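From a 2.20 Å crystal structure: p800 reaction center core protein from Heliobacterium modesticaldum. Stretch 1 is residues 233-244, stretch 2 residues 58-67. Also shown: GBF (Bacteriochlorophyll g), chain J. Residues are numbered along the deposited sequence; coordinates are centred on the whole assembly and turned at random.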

# COMPACT_ATOMS: atom_id res chain seq x y z
N GLY A 233 -35.31 8.32 5.56
CA GLY A 233 -35.82 6.96 5.76
C GLY A 233 -36.47 6.35 4.53
O GLY A 233 -36.78 5.15 4.54
N PHE A 234 -36.68 7.13 3.48
CA PHE A 234 -37.29 6.52 2.30
C PHE A 234 -36.34 5.51 1.68
O PHE A 234 -36.79 4.60 1.00
CB PHE A 234 -37.69 7.59 1.27
CG PHE A 234 -36.53 8.26 0.57
CD1 PHE A 234 -36.01 7.71 -0.60
CD2 PHE A 234 -35.96 9.45 1.06
CE1 PHE A 234 -34.97 8.28 -1.27
CE2 PHE A 234 -34.88 10.07 0.37
CZ PHE A 234 -34.38 9.48 -0.79
N MET A 235 -35.05 5.63 1.95
CA MET A 235 -34.08 4.66 1.44
C MET A 235 -34.10 3.36 2.22
O MET A 235 -33.84 2.30 1.65
CB MET A 235 -32.68 5.27 1.45
CG MET A 235 -32.36 6.13 0.24
SD MET A 235 -30.73 6.90 0.41
CE MET A 235 -31.09 8.40 1.34
N ARG A 236 -34.44 3.41 3.52
CA ARG A 236 -34.67 2.17 4.26
C ARG A 236 -35.93 1.47 3.76
O ARG A 236 -35.94 0.26 3.52
CB ARG A 236 -34.81 2.43 5.77
CG ARG A 236 -33.56 2.85 6.53
CD ARG A 236 -33.85 2.96 8.06
NE ARG A 236 -34.76 4.07 8.35
CZ ARG A 236 -36.05 3.95 8.68
NH1 ARG A 236 -36.60 2.75 8.79
NH2 ARG A 236 -36.79 5.03 8.89
N GLU A 237 -37.02 2.23 3.63
CA GLU A 237 -38.31 1.65 3.26
C GLU A 237 -38.28 1.08 1.86
O GLU A 237 -38.77 -0.03 1.62
CB GLU A 237 -39.40 2.71 3.36
CG GLU A 237 -39.60 3.25 4.76
CD GLU A 237 -40.65 2.52 5.51
OE1 GLU A 237 -40.25 1.78 6.44
OE2 GLU A 237 -41.85 2.68 5.17
N TYR A 238 -37.72 1.82 0.90
CA TYR A 238 -37.66 1.30 -0.45
C TYR A 238 -37.00 -0.08 -0.50
O TYR A 238 -37.50 -1.01 -1.15
CB TYR A 238 -36.93 2.29 -1.38
CG TYR A 238 -36.54 1.66 -2.67
CD1 TYR A 238 -37.49 1.38 -3.63
CD2 TYR A 238 -35.24 1.27 -2.89
CE1 TYR A 238 -37.14 0.74 -4.82
CE2 TYR A 238 -34.88 0.64 -4.06
CZ TYR A 238 -35.83 0.39 -5.03
OH TYR A 238 -35.48 -0.25 -6.20
N ALA A 239 -35.88 -0.25 0.22
CA ALA A 239 -35.09 -1.48 0.11
C ALA A 239 -35.83 -2.70 0.62
O ALA A 239 -35.42 -3.81 0.31
CB ALA A 239 -33.76 -1.37 0.88
N VAL A 240 -36.91 -2.53 1.39
CA VAL A 240 -37.74 -3.65 1.81
C VAL A 240 -39.19 -3.53 1.30
O VAL A 240 -40.06 -4.27 1.73
CB VAL A 240 -37.71 -3.84 3.34
CG1 VAL A 240 -36.30 -4.19 3.81
CG2 VAL A 240 -38.21 -2.58 4.05
N SER A 241 -39.45 -2.62 0.36
CA SER A 241 -40.80 -2.45 -0.16
C SER A 241 -41.11 -3.53 -1.19
O SER A 241 -40.26 -4.35 -1.53
CB SER A 241 -40.95 -1.07 -0.79
OG SER A 241 -40.19 -1.04 -1.99
N GLN A 242 -42.34 -3.48 -1.72
CA GLN A 242 -42.81 -4.39 -2.77
C GLN A 242 -42.03 -4.23 -4.06
O GLN A 242 -42.05 -5.14 -4.89
CB GLN A 242 -44.31 -4.14 -3.07
CG GLN A 242 -44.61 -2.65 -3.50
CD GLN A 242 -46.09 -2.32 -3.70
OE1 GLN A 242 -46.63 -1.45 -3.01
NE2 GLN A 242 -46.73 -2.96 -4.66
N TYR A 243 -41.44 -3.06 -4.29
CA TYR A 243 -40.65 -2.80 -5.48
C TYR A 243 -39.24 -3.37 -5.39
O TYR A 243 -38.56 -3.45 -6.42
CB TYR A 243 -40.56 -1.29 -5.72
CG TYR A 243 -41.91 -0.61 -5.75
CD1 TYR A 243 -42.76 -0.76 -6.84
CD2 TYR A 243 -42.33 0.18 -4.70
CE1 TYR A 243 -44.01 -0.16 -6.85
CE2 TYR A 243 -43.56 0.79 -4.72
CZ TYR A 243 -44.38 0.61 -5.80
OH TYR A 243 -45.60 1.21 -5.83
N ALA A 244 -38.75 -3.73 -4.21
CA ALA A 244 -37.35 -4.13 -4.06
C ALA A 244 -37.14 -5.53 -4.62
O ALA A 244 -37.90 -6.45 -4.32
CB ALA A 244 -36.92 -4.09 -2.59
MG GBF J . -35.95 16.51 -12.79
CHA GBF J . -35.46 14.15 -10.25
CHB GBF J . -39.24 16.26 -12.32
CHC GBF J . -36.19 19.15 -14.97
CHD GBF J . -32.40 17.03 -12.73
NA GBF J . -37.10 15.34 -11.69
C1A GBF J . -36.85 14.44 -10.73
C2A GBF J . -38.01 13.97 -9.89
C3A GBF J . -39.14 14.35 -10.83
C4A GBF J . -38.44 15.39 -11.67
CMA GBF J . -39.64 13.19 -11.72
CAA GBF J . -38.22 14.55 -8.49
CBA GBF J . -38.20 16.07 -8.46
CGA GBF J . -36.82 16.64 -8.55
O1A GBF J . -35.91 16.27 -7.81
O2A GBF J . -36.72 17.94 -9.15
NB GBF J . -37.52 17.62 -13.47
C1B GBF J . -38.82 17.34 -13.24
C2B GBF J . -39.61 18.29 -13.86
C3B GBF J . -38.76 19.09 -14.61
C4B GBF J . -37.45 18.59 -14.39
CMB GBF J . -41.11 18.42 -13.76
CAB GBF J . -39.30 20.22 -15.41
CBB GBF J . -38.70 20.99 -16.27
NC GBF J . -34.60 17.81 -13.62
C1C GBF J . -34.85 18.75 -14.52
C2C GBF J . -33.84 19.57 -15.23
C3C GBF J . -32.80 18.87 -14.47
C4C GBF J . -33.25 17.89 -13.58
CMC GBF J . -33.85 19.25 -16.72
CAC GBF J . -31.34 19.14 -14.62
CBC GBF J . -30.79 20.20 -15.56
ND GBF J . -34.31 15.87 -11.83
C1D GBF J . -32.99 16.04 -11.81
C2D GBF J . -32.03 15.20 -10.82
C3D GBF J . -33.16 14.56 -10.31
C4D GBF J . -34.43 14.89 -10.85
CMD GBF J . -30.57 15.15 -10.52
CAD GBF J . -33.41 13.50 -9.30
OBD GBF J . -32.68 12.86 -8.49
CBD GBF J . -34.88 13.15 -9.32
CGD GBF J . -35.12 11.72 -9.66
O1D GBF J . -34.64 11.11 -10.61
O2D GBF J . -35.96 10.96 -8.82
CED GBF J . -35.97 9.59 -9.21
C1 GBF J . -35.45 18.41 -9.56
C2 GBF J . -35.60 19.39 -10.72
C3 GBF J . -36.10 20.61 -10.53
C4 GBF J . -36.52 21.00 -9.16
C5 GBF J . -36.26 21.56 -11.71
C6 GBF J . -37.71 22.04 -11.83
C7 GBF J . -37.88 22.90 -13.07
C8 GBF J . -38.59 24.04 -13.07
C9 GBF J . -38.72 24.87 -14.33
C10 GBF J . -39.27 24.55 -11.84
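Stretch 2, residues 58-67: ATMFYARLYQ

No direct hydrogen bond joins these two helical segments, although the surface between them carries four tyrosines and a glutamine; the contact is held by packing, and its one polar bridge runs through a water. It illustrates a general principle: where helices cross almost at right angles, they share little length, and a few large side chains can supply much of the contact; here three of stretch 1 close on one alanine.

Stretch 2 is helical throughout, from Ala58 to Gln67, with the regular backbone hydrogen bonds of an α-helix, N of i+4 to O of i. It lies across the helix of stretch 1 at a crossing angle of 96°, the axes approaching to 9.0 Å. The backbones come nearest at Tyr238 and Ala63, whose CA atoms are 5.5 Å apart, and a second close register pairs Phe234 with Gln67, CA to CA 5.9 Å. Together the two segments bury 596 Å² of surface.

Ala63 is the low point of stretch 2 on which the larger residues of stretch 1 settle. Tyr238, in the t rotamer, enters a hole formed by Thr59, Tyr62, Ala63 and Tyr66. The CA of Ala63 lies over the face of its ring, 4.0 Å from the ring centroid, in a CH-pi contact, while Tyr238 CD2 is 3.7 Å from Ala63 CB. The ring reaches far enough along stretch 2 for Tyr238 OH to come within 3.6 Å of Tyr62 CB. Phe234 and Met235 crowd the same alanine, with Phe234 CE1 at 3.8 Å and Met235 CG at 4.0 Å from Ala63 CB.

Phe234 takes the p rotamer and points toward stretch 2, near its C-terminal end. Gln67 extends its side chain in two t rotamers so that its amide lies over one face of the phenylalanine ring, Gln67 NE2 approaching Phe234 CD2 to 3.2 Å. Arg64 points away from stretch 1 at its CB, yet its aliphatic portion still touches the ring, Arg64 CD to Phe234 CZ being 3.9 Å. Its guanidinium turns to the pigment: Arg64 NH1 donates a hydrogen bond to O1A of bacteriochlorophyll g, GBF, at 2.7 Å.

Tyr66 repays the CH-pi contact in the reverse sense. Its ring receives Tyr238 CA over one face, 4.1 Å from the centroid, and its CD2 meets Tyr238 CB at 3.6 Å. The two tyrosine rings themselves are oblique, with planes at 52°. Beyond the helix of stretch 1, a type I turn from Ser241 to Ala244 brings Tyr243 CD2 to 3.7 Å from Tyr66 CD1. Ser241 OG donates to Tyr238 O at 2.8 Å, tying this loop back to the helix, and Ser241 CB lies 3.9 Å from Tyr66 CE1. At the Tyr66 hydroxyl the packing gives way to solvent: one water lies 2.8 Å from Tyr66 OH and donates a hydrogen bond to Glu237 OE2, its oxygen 2.9 Å from that atom, linking the two stretches.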

# COMPACT_ATOMS: atom_id res chain seq x y z
N ALA A 58 -28.08 3.14 -9.34
CA ALA A 58 -29.48 3.06 -9.77
C ALA A 58 -30.42 2.91 -8.59
O ALA A 58 -31.52 3.48 -8.57
CB ALA A 58 -29.66 1.91 -10.76
N THR A 59 -30.02 2.13 -7.58
CA THR A 59 -30.85 1.90 -6.41
C THR A 59 -31.27 3.20 -5.74
O THR A 59 -32.41 3.31 -5.24
CB THR A 59 -30.12 1.03 -5.38
OG1 THR A 59 -28.79 1.55 -5.19
CG2 THR A 59 -30.09 -0.39 -5.86
N MET A 60 -30.37 4.17 -5.66
CA MET A 60 -30.70 5.40 -4.95
C MET A 60 -31.74 6.20 -5.73
O MET A 60 -32.63 6.82 -5.14
CB MET A 60 -29.45 6.26 -4.69
CG MET A 60 -28.63 5.77 -3.52
SD MET A 60 -27.26 6.86 -3.17
CE MET A 60 -26.08 6.33 -4.43
N PHE A 61 -31.63 6.18 -7.05
CA PHE A 61 -32.55 6.95 -7.88
C PHE A 61 -33.93 6.29 -7.93
O PHE A 61 -34.96 6.99 -8.02
CB PHE A 61 -31.97 7.10 -9.29
CG PHE A 61 -30.90 8.11 -9.36
CD1 PHE A 61 -29.59 7.76 -9.12
CD2 PHE A 61 -31.19 9.43 -9.62
CE1 PHE A 61 -28.59 8.68 -9.17
CE2 PHE A 61 -30.17 10.40 -9.66
CZ PHE A 61 -28.89 10.02 -9.43
N TYR A 62 -33.98 4.96 -7.86
CA TYR A 62 -35.27 4.29 -7.76
C TYR A 62 -35.88 4.49 -6.39
O TYR A 62 -37.11 4.60 -6.27
CB TYR A 62 -35.13 2.80 -8.09
CG TYR A 62 -35.38 2.53 -9.57
CD1 TYR A 62 -34.36 2.62 -10.51
CD2 TYR A 62 -36.68 2.22 -10.04
CE1 TYR A 62 -34.61 2.42 -11.85
CE2 TYR A 62 -36.94 2.01 -11.37
CZ TYR A 62 -35.91 2.10 -12.27
OH TYR A 62 -36.18 1.89 -13.58
N ALA A 63 -35.04 4.57 -5.34
CA ALA A 63 -35.56 4.94 -4.03
C ALA A 63 -36.22 6.32 -4.08
O ALA A 63 -37.22 6.54 -3.40
CB ALA A 63 -34.45 4.93 -2.96
N ARG A 64 -35.70 7.23 -4.90
CA ARG A 64 -36.36 8.52 -5.08
C ARG A 64 -37.72 8.35 -5.75
O ARG A 64 -38.71 8.99 -5.33
CB ARG A 64 -35.48 9.48 -5.86
CG ARG A 64 -34.27 9.99 -5.02
CD ARG A 64 -34.65 11.29 -4.28
NE ARG A 64 -34.39 12.42 -5.15
CZ ARG A 64 -35.20 13.44 -5.40
NH1 ARG A 64 -34.76 14.38 -6.21
NH2 ARG A 64 -36.43 13.52 -4.91
N LEU A 65 -37.81 7.51 -6.79
CA LEU A 65 -39.11 7.31 -7.44
C LEU A 65 -40.13 6.86 -6.42
O LEU A 65 -41.28 7.32 -6.40
CB LEU A 65 -39.02 6.26 -8.55
CG LEU A 65 -38.22 6.54 -9.82
CD1 LEU A 65 -38.42 5.41 -10.79
CD2 LEU A 65 -38.66 7.82 -10.42
N TYR A 66 -39.72 5.91 -5.58
CA TYR A 66 -40.54 5.40 -4.50
C TYR A 66 -41.04 6.52 -3.60
O TYR A 66 -42.23 6.61 -3.29
CB TYR A 66 -39.73 4.38 -3.71
CG TYR A 66 -40.40 3.92 -2.46
CD1 TYR A 66 -41.49 3.08 -2.52
CD2 TYR A 66 -39.93 4.33 -1.22
CE1 TYR A 66 -42.12 2.64 -1.36
CE2 TYR A 66 -40.54 3.90 -0.06
CZ TYR A 66 -41.63 3.07 -0.15
OH TYR A 66 -42.24 2.65 0.99
N GLN A 67 -40.12 7.38 -3.15
CA GLN A 67 -40.50 8.48 -2.26
C GLN A 67 -41.45 9.45 -2.95
O GLN A 67 -42.27 10.09 -2.29
CB GLN A 67 -39.24 9.21 -1.79
CG GLN A 67 -39.49 10.34 -0.78
CD GLN A 67 -38.26 11.20 -0.54
OE1 GLN A 67 -37.42 11.38 -1.42
NE2 GLN A 67 -38.14 11.72 0.67
O HOH W 1 -42.49 4.55 3.07